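Local atomic coordinates of protein GLB-12 (Caenorhabditis elegans, PDB entry 4BJA), a protein that binds heme b within a globin fold and is probably a redox-signalling globin required for reproduction in the worm. Residues A[40-44]-A[101-107]; A[133-137]-A[207-211]; A[139-145]-A[203-208]. The protein carries 1 engineered substitution. All coordinates share one frame. Where two conformers were deposited one is given. Numbering follows the deposited sequence.

Contact 1. Residues A[40-44]-A[101-107]; sequences LRETW and EQLTSML
Two helical segments, 40-44 and 101-107, both with regular alpha-helical backbones, cross with axes 8.8 Å apart and N-to-C directions 136° from one another; R41 and T104 mark the closest point, their CA atoms 5.1 Å apart. R41, the most covered residue, runs its long side chain (chi1 t, chi2 p, chi3 t) along the partner helix to E101. E101, itself chi1 t and chi2 p, forms a two-pronged salt bridge with the terminal guanidinium nitrogens: R41 NH2 to E101 OE2 at 2.8 Å and R41 NH1 to E101 OE1 at 3.0 Å. In this A/E helix packing of the globin fold the small T104, rotamer p, lets the backbones come close, and T104 OG1 accepts from R41 NH1 at 2.9 Å while also bonding M100 O. S105 CA lies over one guanidinium face. With W44 in chi1 t, W44 NE1 donates to E101 OE1 at 3.0 Å, giving that oxygen two donors. Toward helix 185-214, L40 CD1 meets L107 CD1 at 4.2 Å.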
loop_
_atom_site.group_PDB
_atom_site.type_symbol
_atom_site.label_atom_id
_atom_site.label_comp_id
_atom_site.label_asym_id
_atom_site.label_seq_id
_atom_site.Cartn_x
_atom_site.Cartn_y
_atom_site.Cartn_z
ATOM N N LEU A 40 7.295 -16.550 4.949
ATOM C CA LEU A 40 7.001 -15.784 6.179
ATOM C C LEU A 40 6.506 -16.723 7.239
ATOM O O LEU A 40 6.987 -16.675 8.378
ATOM C CB LEU A 40 5.932 -14.721 5.965
ATOM C CG LEU A 40 6.229 -13.506 5.170
ATOM C CD1 LEU A 40 4.921 -12.745 5.045
ATOM C CD2 LEU A 40 7.213 -12.656 5.978
ATOM N N ARG A 41 5.537 -17.586 6.884
ATOM C CA ARG A 41 5.022 -18.517 7.848
ATOM C C ARG A 41 6.071 -19.532 8.321
ATOM O O ARG A 41 6.187 -19.764 9.534
ATOM C CB ARG A 41 3.757 -19.227 7.326
ATOM C CG ARG A 41 3.100 -20.058 8.402
ATOM C CD ARG A 41 2.692 -19.278 9.608
ATOM N NE ARG A 41 2.007 -20.152 10.573
ATOM C CZ ARG A 41 1.803 -19.835 11.846
ATOM N NH1 ARG A 41 2.213 -18.649 12.306
ATOM N NH2 ARG A 41 1.163 -20.693 12.656
ATOM N N GLU A 42 6.818 -20.134 7.394
ATOM C CA GLU A 42 7.777 -21.205 7.776
ATOM C C GLU A 42 8.909 -20.635 8.629
ATOM O O GLU A 42 9.277 -21.241 9.625
ATOM C CB GLU A 42 8.320 -21.906 6.553
ATOM C CG GLU A 42 7.271 -22.735 5.813
ATOM C CD GLU A 42 7.872 -23.706 4.798
ATOM O OE1 GLU A 42 8.944 -23.408 4.231
ATOM O OE2 GLU A 42 7.256 -24.770 4.538
ATOM N N THR A 43 9.431 -19.464 8.245
ATOM C CA THR A 43 10.480 -18.837 9.059
ATOM C C THR A 43 9.992 -18.438 10.463
ATOM O O THR A 43 10.726 -18.601 11.433
ATOM C CB THR A 43 11.179 -17.679 8.362
ATOM O OG1 THR A 43 10.197 -16.739 7.939
ATOM C CG2 THR A 43 11.964 -18.194 7.138
ATOM N N TRP A 44 8.786 -17.895 10.589
ATOM C CA TRP A 44 8.230 -17.575 11.875
ATOM C C TRP A 44 8.067 -18.839 12.721
ATOM O O TRP A 44 8.349 -18.841 13.936
ATOM C CB TRP A 44 6.897 -16.873 11.689
ATOM C CG TRP A 44 6.135 -16.596 12.981
ATOM C CD1 TRP A 44 5.099 -17.332 13.498
ATOM C CD2 TRP A 44 6.319 -15.484 13.869
ATOM N NE1 TRP A 44 4.652 -16.763 14.661
ATOM C CE2 TRP A 44 5.382 -15.632 14.924
ATOM C CE3 TRP A 44 7.209 -14.386 13.889
ATOM C CZ2 TRP A 44 5.261 -14.692 15.975
ATOM C CZ3 TRP A 44 7.105 -13.481 14.938
ATOM C CH2 TRP A 44 6.133 -13.626 15.966
ATOM N N GLU A 101 1.242 -14.009 14.846
ATOM C CA GLU A 101 0.927 -15.426 14.698
ATOM C C GLU A 101 -0.237 -15.565 13.698
ATOM O O GLU A 101 -0.198 -16.354 12.759
ATOM C CB GLU A 101 0.501 -16.002 16.046
ATOM C CG GLU A 101 -0.067 -17.421 15.980
ATOM C CD GLU A 101 0.899 -18.486 15.421
ATOM O OE1 GLU A 101 2.138 -18.276 15.248
ATOM O OE2 GLU A 101 0.403 -19.606 15.164
ATOM N N GLN A 102 -1.269 -14.783 13.921
ATOM C CA GLN A 102 -2.489 -14.892 13.092
ATOM C C GLN A 102 -2.193 -14.399 11.692
ATOM O O GLN A 102 -2.626 -14.998 10.668
ATOM C CB GLN A 102 -3.535 -13.948 13.637
ATOM C CG GLN A 102 -4.211 -14.234 14.930
ATOM C CD GLN A 102 -5.199 -13.084 15.200
ATOM O OE1 GLN A 102 -4.899 -12.128 15.937
ATOM N NE2 GLN A 102 -6.332 -13.120 14.501
ATOM N N LEU A 103 -1.498 -13.261 11.623
ATOM C CA LEU A 103 -1.240 -12.626 10.315
ATOM C C LEU A 103 -0.364 -13.562 9.452
ATOM O O LEU A 103 -0.665 -13.784 8.266
ATOM C CB LEU A 103 -0.572 -11.238 10.538
ATOM C CG LEU A 103 -0.198 -10.372 9.376
ATOM C CD1 LEU A 103 -1.389 -10.236 8.361
ATOM C CD2 LEU A 103 0.216 -9.002 9.985
ATOM N N THR A 104 0.694 -14.139 10.025
ATOM C CA THR A 104 1.577 -15.015 9.225
ATOM C C THR A 104 0.827 -16.299 8.825
ATOM O O THR A 104 1.011 -16.801 7.727
ATOM C CB THR A 104 2.881 -15.402 9.898
ATOM O OG1 THR A 104 2.623 -16.046 11.161
ATOM C CG2 THR A 104 3.810 -14.177 10.079
ATOM N N SER A 105 -0.026 -16.789 9.705
ATOM C CA SER A 105 -0.850 -17.990 9.389
ATOM C C SER A 105 -1.832 -17.662 8.246
ATOM O O SER A 105 -2.003 -18.451 7.318
ATOM C CB SER A 105 -1.625 -18.445 10.642
ATOM O OG SER A 105 -2.389 -19.615 10.321
ATOM N N MET A 106 -2.497 -16.523 8.334
ATOM C CA MET A 106 -3.468 -16.171 7.298
ATOM C C MET A 106 -2.783 -16.022 5.974
ATOM O O MET A 106 -3.339 -16.435 4.947
ATOM C CB MET A 106 -4.277 -14.926 7.645
ATOM C CG MET A 106 -5.405 -15.197 8.704
ATOM S SD MET A 106 -6.457 -13.793 8.917
ATOM C CE MET A 106 -5.410 -12.775 9.874
ATOM N N LEU A 107 -1.610 -15.369 5.955
ATOM C CA LEU A 107 -0.887 -15.116 4.720
ATOM C C LEU A 107 -0.308 -16.392 4.162
ATOM O O LEU A 107 -0.431 -16.662 2.964
ATOM C CB LEU A 107 0.249 -14.104 4.945
ATOM C CG LEU A 107 -0.285 -12.689 5.214
ATOM C CD1 LEU A 107 0.904 -11.784 5.607
ATOM C CD2 LEU A 107 -1.076 -12.075 4.036
#

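Contact 2. Residues A[133-137]-A[207-211]; sequences LEQNQ and FELER. With HEM (protoporphyrin IX containing Fe), chain B.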
loop_
_atom_site.group_PDB
_atom_site.type_symbol
_atom_site.label_atom_id
_atom_site.label_comp_id
_atom_site.label_asym_id
_atom_site.label_seq_id
_atom_site.Cartn_x
_atom_site.Cartn_y
_atom_site.Cartn_z
ATOM N N LEU A 133 -1.294 7.992 21.284
ATOM C CA LEU A 133 -1.135 7.964 19.835
ATOM C C LEU A 133 -2.038 8.980 19.145
ATOM O O LEU A 133 -1.624 9.610 18.184
ATOM C CB LEU A 133 -1.404 6.554 19.291
ATOM C CG LEU A 133 -0.350 5.502 19.640
ATOM C CD1 LEU A 133 -0.849 4.135 19.192
ATOM C CD2 LEU A 133 0.991 5.818 18.936
ATOM N N GLU A 134 -3.285 9.116 19.604
ATOM C CA GLU A 134 -4.190 10.117 19.030
ATOM C C GLU A 134 -3.549 11.508 19.034
ATOM O O GLU A 134 -3.586 12.239 18.041
ATOM C CB GLU A 134 -5.517 10.110 19.792
ATOM C CG GLU A 134 -6.707 10.403 18.918
ATOM C CD GLU A 134 -7.271 11.777 19.123
ATOM O OE1 GLU A 134 -6.499 12.737 19.380
ATOM O OE2 GLU A 134 -8.523 11.894 19.030
ATOM N N GLN A 135 -2.917 11.846 20.150
ATOM C CA GLN A 135 -2.218 13.112 20.288
ATOM C C GLN A 135 -0.879 13.204 19.559
ATOM O O GLN A 135 -0.569 14.248 18.997
ATOM C CB GLN A 135 -2.017 13.453 21.785
ATOM C CG GLN A 135 -3.225 14.173 22.387
ATOM C CD GLN A 135 -2.867 15.190 23.481
ATOM O OE1 GLN A 135 -1.693 15.384 23.829
ATOM N NE2 GLN A 135 -3.896 15.843 24.032
ATOM N N ASN A 136 -0.085 12.132 19.574
ATOM C CA ASN A 136 1.315 12.229 19.148
ATOM C C ASN A 136 1.705 11.560 17.846
ATOM O O ASN A 136 2.741 11.877 17.291
ATOM C CB ASN A 136 2.250 11.748 20.252
ATOM C CG ASN A 136 2.066 12.555 21.537
ATOM O OD1 ASN A 136 2.216 13.774 21.526
ATOM N ND2 ASN A 136 1.703 11.894 22.612
ATOM N N GLN A 137 0.900 10.600 17.388
ATOM C CA GLN A 137 1.186 9.951 16.110
ATOM C C GLN A 137 1.187 10.973 14.984
ATOM O O GLN A 137 0.205 11.703 14.820
ATOM C CB GLN A 137 0.128 8.888 15.827
ATOM C CG GLN A 137 0.226 8.281 14.393
ATOM C CD GLN A 137 1.431 7.395 14.224
ATOM O OE1 GLN A 137 2.220 7.213 15.155
ATOM N NE2 GLN A 137 1.586 6.820 13.019
ATOM N N PHE A 207 -4.989 4.042 10.717
ATOM C CA PHE A 207 -5.000 4.944 11.868
ATOM C C PHE A 207 -5.308 6.410 11.449
ATOM O O PHE A 207 -6.138 7.115 12.064
ATOM C CB PHE A 207 -3.627 4.860 12.581
ATOM C CG PHE A 207 -3.533 5.752 13.800
ATOM C CD1 PHE A 207 -3.275 7.113 13.656
ATOM C CD2 PHE A 207 -3.747 5.228 15.065
ATOM C CE1 PHE A 207 -3.238 7.964 14.780
ATOM C CE2 PHE A 207 -3.666 6.076 16.210
ATOM C CZ PHE A 207 -3.447 7.422 16.046
ATOM N N GLU A 208 -4.613 6.888 10.421
ATOM C CA GLU A 208 -4.688 8.283 10.069
ATOM C C GLU A 208 -6.121 8.624 9.638
ATOM O O GLU A 208 -6.674 9.671 10.019
ATOM C CB GLU A 208 -3.681 8.568 8.982
ATOM C CG GLU A 208 -3.350 10.007 8.819
ATOM C CD GLU A 208 -2.501 10.580 9.966
ATOM O OE1 GLU A 208 -1.664 9.865 10.558
ATOM O OE2 GLU A 208 -2.659 11.779 10.236
ATOM N N LEU A 209 -6.711 7.724 8.872
ATOM C CA LEU A 209 -8.075 7.931 8.373
ATOM C C LEU A 209 -9.082 7.920 9.518
ATOM O O LEU A 209 -10.004 8.748 9.558
ATOM C CB LEU A 209 -8.418 6.839 7.355
ATOM C CG LEU A 209 -9.820 6.966 6.709
ATOM C CD1 LEU A 209 -10.008 8.308 6.020
ATOM C CD2 LEU A 209 -10.048 5.827 5.696
ATOM N N GLU A 210 -8.929 6.957 10.422
ATOM C CA GLU A 210 -9.854 6.830 11.527
ATOM C C GLU A 210 -9.771 8.047 12.442
ATOM O O GLU A 210 -10.812 8.564 12.909
ATOM C CB GLU A 210 -9.583 5.545 12.299
ATOM C CG GLU A 210 -10.487 5.351 13.542
ATOM C CD GLU A 210 -11.957 5.108 13.189
ATOM O OE1 GLU A 210 -12.278 4.735 12.040
ATOM O OE2 GLU A 210 -12.807 5.272 14.088
ATOM N N ARG A 211 -8.551 8.516 12.694
ATOM C CA ARG A 211 -8.399 9.730 13.480
ATOM C C ARG A 211 -9.045 10.946 12.787
ATOM O O ARG A 211 -9.746 11.742 13.443
ATOM C CB ARG A 211 -6.924 9.978 13.804
ATOM C CG ARG A 211 -6.721 11.294 14.519
ATOM C CD ARG A 211 -5.320 11.380 15.073
ATOM N NE ARG A 211 -4.330 11.502 14.010
ATOM C CZ ARG A 211 -3.025 11.636 14.213
ATOM N NH1 ARG A 211 -2.536 11.691 15.458
ATOM N NH2 ARG A 211 -2.204 11.716 13.173
HETATM C CHA HEM B . -3.401 -2.770 21.720
HETATM C CHB HEM B . -0.729 -4.501 18.072
HETATM C CHC HEM B . 1.939 -0.503 18.122
HETATM C CHD HEM B . -0.194 0.836 22.227
HETATM C C1A HEM B . -2.941 -3.535 20.704
HETATM C C2A HEM B . -3.565 -4.754 20.221
HETATM C C3A HEM B . -2.800 -5.208 19.213
HETATM C C4A HEM B . -1.683 -4.305 19.042
HETATM C CMA HEM B . -2.991 -6.484 18.349
HETATM C CAA HEM B . -4.892 -5.357 20.790
HETATM C CBA HEM B . -5.992 -5.392 19.719
HETATM C CGA HEM B . -6.261 -4.009 19.322
HETATM O O1A HEM B . -6.443 -3.150 20.231
HETATM O O2A HEM B . -6.240 -3.782 18.084
HETATM C C1B HEM B . 0.166 -3.521 17.760
HETATM C C2B HEM B . 1.032 -3.533 16.586
HETATM C C3B HEM B . 1.747 -2.443 16.600
HETATM C C4B HEM B . 1.390 -1.696 17.779
HETATM C CMB HEM B . 1.056 -4.639 15.519
HETATM C CAB HEM B . 2.768 -2.055 15.497
HETATM C CBB HEM B . 3.719 -1.198 15.775
HETATM C C1C HEM B . 1.587 0.209 19.218
HETATM C C2C HEM B . 2.183 1.456 19.626
HETATM C C3C HEM B . 1.595 1.836 20.747
HETATM C C4C HEM B . 0.629 0.828 21.122
HETATM C CMC HEM B . 3.282 2.206 18.835
HETATM C CAC HEM B . 1.942 3.128 21.522
HETATM C CBC HEM B . 0.996 3.646 22.284
HETATM C C1D HEM B . -1.181 -0.044 22.499
HETATM C C2D HEM B . -1.915 -0.096 23.728
HETATM C C3D HEM B . -2.906 -1.203 23.562
HETATM C C4D HEM B . -2.686 -1.723 22.243
HETATM C CMD HEM B . -1.753 0.787 24.986
HETATM C CAD HEM B . -3.923 -1.703 24.605
HETATM C CBD HEM B . -3.328 -2.985 25.212
HETATM C CGD HEM B . -2.091 -2.780 26.082
HETATM O O1D HEM B . -1.848 -1.677 26.617
HETATM O O2D HEM B . -1.353 -3.759 26.254
HETATM N NA HEM B . -1.775 -3.286 19.970
HETATM N NB HEM B . 0.403 -2.364 18.496
HETATM N NC HEM B . 0.644 -0.136 20.163
HETATM N ND HEM B . -1.658 -1.038 21.637
HETATM FE FE HEM B . -0.605 -1.728 20.088
HETATM O O HOH W 1 -0.775 7.350 11.252
#
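Hydrogen bonds from a single arginine dominate here. R211 extends from helix 185-214 toward the end of helix 131-136, where main-chain carbonyls are exposed to it. R211 NH1 donates to E134 O and to Q137 O, both at 2.8 Å, and R211 NH2 reaches Q137 O at 2.9 Å. Both carbonyl oxygens lie at the guanidinium edge, near its plane, which is where its N-H bonds point. Q137 is the first residue to leave helical angles (psi 125°), so the arginine holds both the last turn and the start of the loop. A planar group with several donors suits this place well.

The charge of R211 is met within its own helix: R211 NH2 forms a salt bridge with E208 OE2 at 3.0 Å, one turn back, which orients the guanidinium. The other oxygen of the same glutamate works through a water, which donates to E208 OE1 at 2.8 Å and accepts from Q137 NE2 at 3.0 Å. The Q137 amide also bonds Y144 N and N143 OD1, so it ties the loop to the start of the next helix.

Apolar packing accompanies these polar links, on the side nearer the heme. F207 points its ring from helix 185-214 at the 133-137 turn, with F207 CE1 3.5 Å from Q137 CG and F207 CE2 3.9 Å from L133 CB. L133 CG touches CBC of the heme at 3.5 Å, and L133 packs on the axial ligand H127. The whole corresponds to the globin FG corner, packed against helix H beside the heme pocket.

Contact 3. Residues A[139-145]-A[203-208]; sequences QMEKNYF and MTDSFE. With HEM (protoporphyrin IX containing Fe), chain B.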
loop_
_atom_site.group_PDB
_atom_site.type_symbol
_atom_site.label_atom_id
_atom_site.label_comp_id
_atom_site.label_asym_id
_atom_site.label_seq_id
_atom_site.Cartn_x
_atom_site.Cartn_y
_atom_site.Cartn_z
ATOM N N GLN A 139 3.084 11.559 11.048
ATOM C CA GLN A 139 3.950 11.216 9.904
ATOM C C GLN A 139 5.045 12.267 9.542
ATOM O O GLN A 139 6.016 11.961 8.832
ATOM C CB GLN A 139 3.065 10.910 8.680
ATOM C CG GLN A 139 1.903 9.907 8.956
ATOM C CD GLN A 139 1.198 9.482 7.666
ATOM O OE1 GLN A 139 -0.033 9.538 7.541
ATOM N NE2 GLN A 139 1.984 9.061 6.706
ATOM N N MET A 140 4.879 13.499 10.024
ATOM C CA MET A 140 5.853 14.586 9.812
ATOM C C MET A 140 7.037 14.490 10.794
ATOM O O MET A 140 8.122 15.036 10.538
ATOM C CB MET A 140 5.141 15.952 9.815
ATOM C CG MET A 140 4.373 16.266 8.554
ATOM S SD MET A 140 5.335 15.943 7.053
ATOM C CE MET A 140 6.538 17.288 7.041
ATOM N N GLU A 141 6.813 13.792 11.905
ATOM C CA GLU A 141 7.656 13.850 13.092
ATOM C C GLU A 141 8.010 12.506 13.756
ATOM O O GLU A 141 9.160 12.100 13.735
ATOM C CB GLU A 141 6.947 14.699 14.146
ATOM C CG GLU A 141 7.649 14.880 15.473
ATOM C CD GLU A 141 7.057 16.051 16.267
ATOM O OE1 GLU A 141 6.108 16.709 15.766
ATOM O OE2 GLU A 141 7.551 16.316 17.390
ATOM N N LYS A 142 7.042 11.844 14.380
ATOM C CA LYS A 142 7.226 10.462 14.816
ATOM C C LYS A 142 6.055 9.612 14.386
ATOM O O LYS A 142 4.913 9.869 14.762
ATOM C CB LYS A 142 7.408 10.335 16.332
ATOM C CG LYS A 142 8.835 10.772 16.826
ATOM C CD LYS A 142 8.954 10.570 18.337
ATOM C CE LYS A 142 10.418 10.391 18.791
ATOM N NZ LYS A 142 11.289 11.484 18.314
ATOM N N ASN A 143 6.369 8.566 13.645
ATOM C CA ASN A 143 5.367 7.525 13.378
ATOM C C ASN A 143 5.679 6.339 14.298
ATOM O O ASN A 143 6.647 5.643 14.076
ATOM C CB ASN A 143 5.464 7.121 11.894
ATOM C CG ASN A 143 4.521 6.012 11.535
ATOM O OD1 ASN A 143 4.093 5.239 12.393
ATOM N ND2 ASN A 143 4.150 5.948 10.251
ATOM N N TYR A 144 4.889 6.147 15.352
ATOM C CA TYR A 144 5.198 5.147 16.376
ATOM C C TYR A 144 5.038 3.719 15.862
ATOM O O TYR A 144 5.687 2.827 16.366
ATOM C CB TYR A 144 4.366 5.387 17.673
ATOM C CG TYR A 144 4.776 6.668 18.360
ATOM C CD1 TYR A 144 5.846 6.684 19.250
ATOM C CD2 TYR A 144 4.116 7.860 18.074
ATOM C CE1 TYR A 144 6.221 7.871 19.872
ATOM C CE2 TYR A 144 4.503 9.050 18.678
ATOM C CZ TYR A 144 5.547 9.036 19.554
ATOM O OH TYR A 144 5.913 10.225 20.153
ATOM N N PHE A 145 4.192 3.481 14.848
ATOM C CA PHE A 145 4.133 2.151 14.287
ATOM C C PHE A 145 5.427 1.843 13.573
ATOM O O PHE A 145 5.957 0.721 13.666
ATOM C CB PHE A 145 2.968 2.057 13.287
ATOM C CG PHE A 145 1.639 2.393 13.898
ATOM C CD1 PHE A 145 1.232 1.754 15.086
ATOM C CD2 PHE A 145 0.847 3.410 13.349
ATOM C CE1 PHE A 145 -0.015 2.089 15.657
ATOM C CE2 PHE A 145 -0.368 3.745 13.921
ATOM C CZ PHE A 145 -0.794 3.086 15.076
ATOM N N MET A 203 -1.113 -0.001 8.859
ATOM C CA MET A 203 -1.531 0.500 10.167
ATOM C C MET A 203 -1.488 2.007 10.194
ATOM O O MET A 203 -2.391 2.625 10.747
ATOM C CB MET A 203 -0.696 -0.086 11.287
ATOM C CG MET A 203 -0.977 -1.547 11.487
ATOM S SD MET A 203 0.098 -2.162 12.767
ATOM C CE MET A 203 -0.703 -1.478 14.200
ATOM N N THR A 204 -0.483 2.602 9.560
ATOM C CA THR A 204 -0.392 4.037 9.536
ATOM C C THR A 204 -1.592 4.661 8.812
ATOM O O THR A 204 -2.184 5.639 9.308
ATOM C CB THR A 204 0.931 4.460 8.873
ATOM O OG1 THR A 204 2.017 4.001 9.691
ATOM C CG2 THR A 204 0.996 5.980 8.670
ATOM N N ASP A 205 -1.934 4.098 7.647
ATOM C CA ASP A 205 -2.993 4.685 6.834
ATOM C C ASP A 205 -4.356 4.517 7.469
ATOM O O ASP A 205 -5.148 5.462 7.484
ATOM C CB ASP A 205 -2.951 4.134 5.406
ATOM C CG ASP A 205 -1.869 4.798 4.548
ATOM O OD1 ASP A 205 -1.185 5.752 5.000
ATOM O OD2 ASP A 205 -1.715 4.383 3.375
ATOM N N SER A 206 -4.598 3.333 8.041
ATOM C CA SER A 206 -5.877 3.094 8.666
ATOM C C SER A 206 -6.051 3.958 9.934
ATOM O O SER A 206 -7.132 4.550 10.198
ATOM C CB SER A 206 -6.069 1.610 8.930
ATOM O OG SER A 206 -5.065 1.077 9.797
ATOM N N PHE A 207 -4.989 4.042 10.717
ATOM C CA PHE A 207 -5.000 4.944 11.868
ATOM C C PHE A 207 -5.308 6.410 11.449
ATOM O O PHE A 207 -6.138 7.115 12.064
ATOM C CB PHE A 207 -3.627 4.860 12.581
ATOM C CG PHE A 207 -3.533 5.752 13.800
ATOM C CD1 PHE A 207 -3.275 7.113 13.656
ATOM C CD2 PHE A 207 -3.747 5.228 15.065
ATOM C CE1 PHE A 207 -3.238 7.964 14.780
ATOM C CE2 PHE A 207 -3.666 6.076 16.210
ATOM C CZ PHE A 207 -3.447 7.422 16.046
ATOM N N GLU A 208 -4.613 6.888 10.421
ATOM C CA GLU A 208 -4.688 8.283 10.069
ATOM C C GLU A 208 -6.121 8.624 9.638
ATOM O O GLU A 208 -6.674 9.671 10.019
ATOM C CB GLU A 208 -3.681 8.568 8.982
ATOM C CG GLU A 208 -3.350 10.007 8.819
ATOM C CD GLU A 208 -2.501 10.580 9.966
ATOM O OE1 GLU A 208 -1.664 9.865 10.558
ATOM O OE2 GLU A 208 -2.659 11.779 10.236
HETATM C CHA HEM B . -3.401 -2.770 21.720
HETATM C CHB HEM B . -0.729 -4.501 18.072
HETATM C CHC HEM B . 1.939 -0.503 18.122
HETATM C CHD HEM B . -0.194 0.836 22.227
HETATM C C1A HEM B . -2.941 -3.535 20.704
HETATM C C2A HEM B . -3.565 -4.754 20.221
HETATM C C3A HEM B . -2.800 -5.208 19.213
HETATM C C4A HEM B . -1.683 -4.305 19.042
HETATM C CMA HEM B . -2.991 -6.484 18.349
HETATM C CAA HEM B . -4.892 -5.357 20.790
HETATM C CBA HEM B . -5.992 -5.392 19.719
HETATM C CGA HEM B . -6.261 -4.009 19.322
HETATM O O1A HEM B . -6.443 -3.150 20.231
HETATM O O2A HEM B . -6.240 -3.782 18.084
HETATM C C1B HEM B . 0.166 -3.521 17.760
HETATM C C2B HEM B . 1.032 -3.533 16.586
HETATM C C3B HEM B . 1.747 -2.443 16.600
HETATM C C4B HEM B . 1.390 -1.696 17.779
HETATM C CMB HEM B . 1.056 -4.639 15.519
HETATM C CAB HEM B . 2.768 -2.055 15.497
HETATM C CBB HEM B . 3.719 -1.198 15.775
HETATM C C1C HEM B . 1.587 0.209 19.218
HETATM C C2C HEM B . 2.183 1.456 19.626
HETATM C C3C HEM B . 1.595 1.836 20.747
HETATM C C4C HEM B . 0.629 0.828 21.122
HETATM C CMC HEM B . 3.282 2.206 18.835
HETATM C CAC HEM B . 1.942 3.128 21.522
HETATM C CBC HEM B . 0.996 3.646 22.284
HETATM C C1D HEM B . -1.181 -0.044 22.499
HETATM C C2D HEM B . -1.915 -0.096 23.728
HETATM C C3D HEM B . -2.906 -1.203 23.562
HETATM C C4D HEM B . -2.686 -1.723 22.243
HETATM C CMD HEM B . -1.753 0.787 24.986
HETATM C CAD HEM B . -3.923 -1.703 24.605
HETATM C CBD HEM B . -3.328 -2.985 25.212
HETATM C CGD HEM B . -2.091 -2.780 26.082
HETATM O O1D HEM B . -1.848 -1.677 26.617
HETATM O O2D HEM B . -1.353 -3.759 26.254
HETATM N NA HEM B . -1.775 -3.286 19.970
HETATM N NB HEM B . 0.403 -2.364 18.496
HETATM N NC HEM B . 0.644 -0.136 20.163
HETATM N ND HEM B . -1.658 -1.038 21.637
HETATM FE FE HEM B . -0.605 -1.728 20.088
#
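F145, the residue most covered here, takes chi1 m and turns its ring toward helix 185-214. Its edge meets the face of F207 (chi1 t) in an offset edge-to-face pair, centroids 5.5 Å apart and planes at 68°, with F145 CZ 3.6 Å from F207 CD2. M203 lies over the ring: its m, t, p conformation brings M203 CE to 3.9 Å from F145 CD1, and M203 SD to 5.2 Å from the F145 centroid, an oblique Met-aromatic contact. That flexible thioether also places M203 CE 3.6 Å from heme C3B, so the start of globin helix G and helix H together line the pocket. N143 caps helix 144-160. With chi1 t, N143 OD1 accepts a weak capping bond from F145 N (3.0 Å) and also accepts from E146 N, while N143 ND2 donates to T204 OG1 at 2.9 Å; the threonine hydroxyl also bonds I200 O. Farther out, Q139 CD rests 3.6 Å from T204 CG2, near W19 of the second subunit.

Overall arrangement
From the N terminus, contact 1 first joins helix 34-46 to helix 87-108, closing a loop of 56 residues that includes the axial ligand H92. Only then does the chain reach the other axial ligand, H127, so contact 1 stands in series with the rest. Contact 2 ties helix 131-136, after H127, to helix 185-214; contact 3 ties the start of helix 144-160 and the loop before it to the same helix, sharing F207 and E208, and its loop falls within that of contact 2. Their centres are about 7 Å apart, and both touch the heme and the second subunit. Contact 1 lies across the chain's centre, about 24 Å from contact 3 between centres.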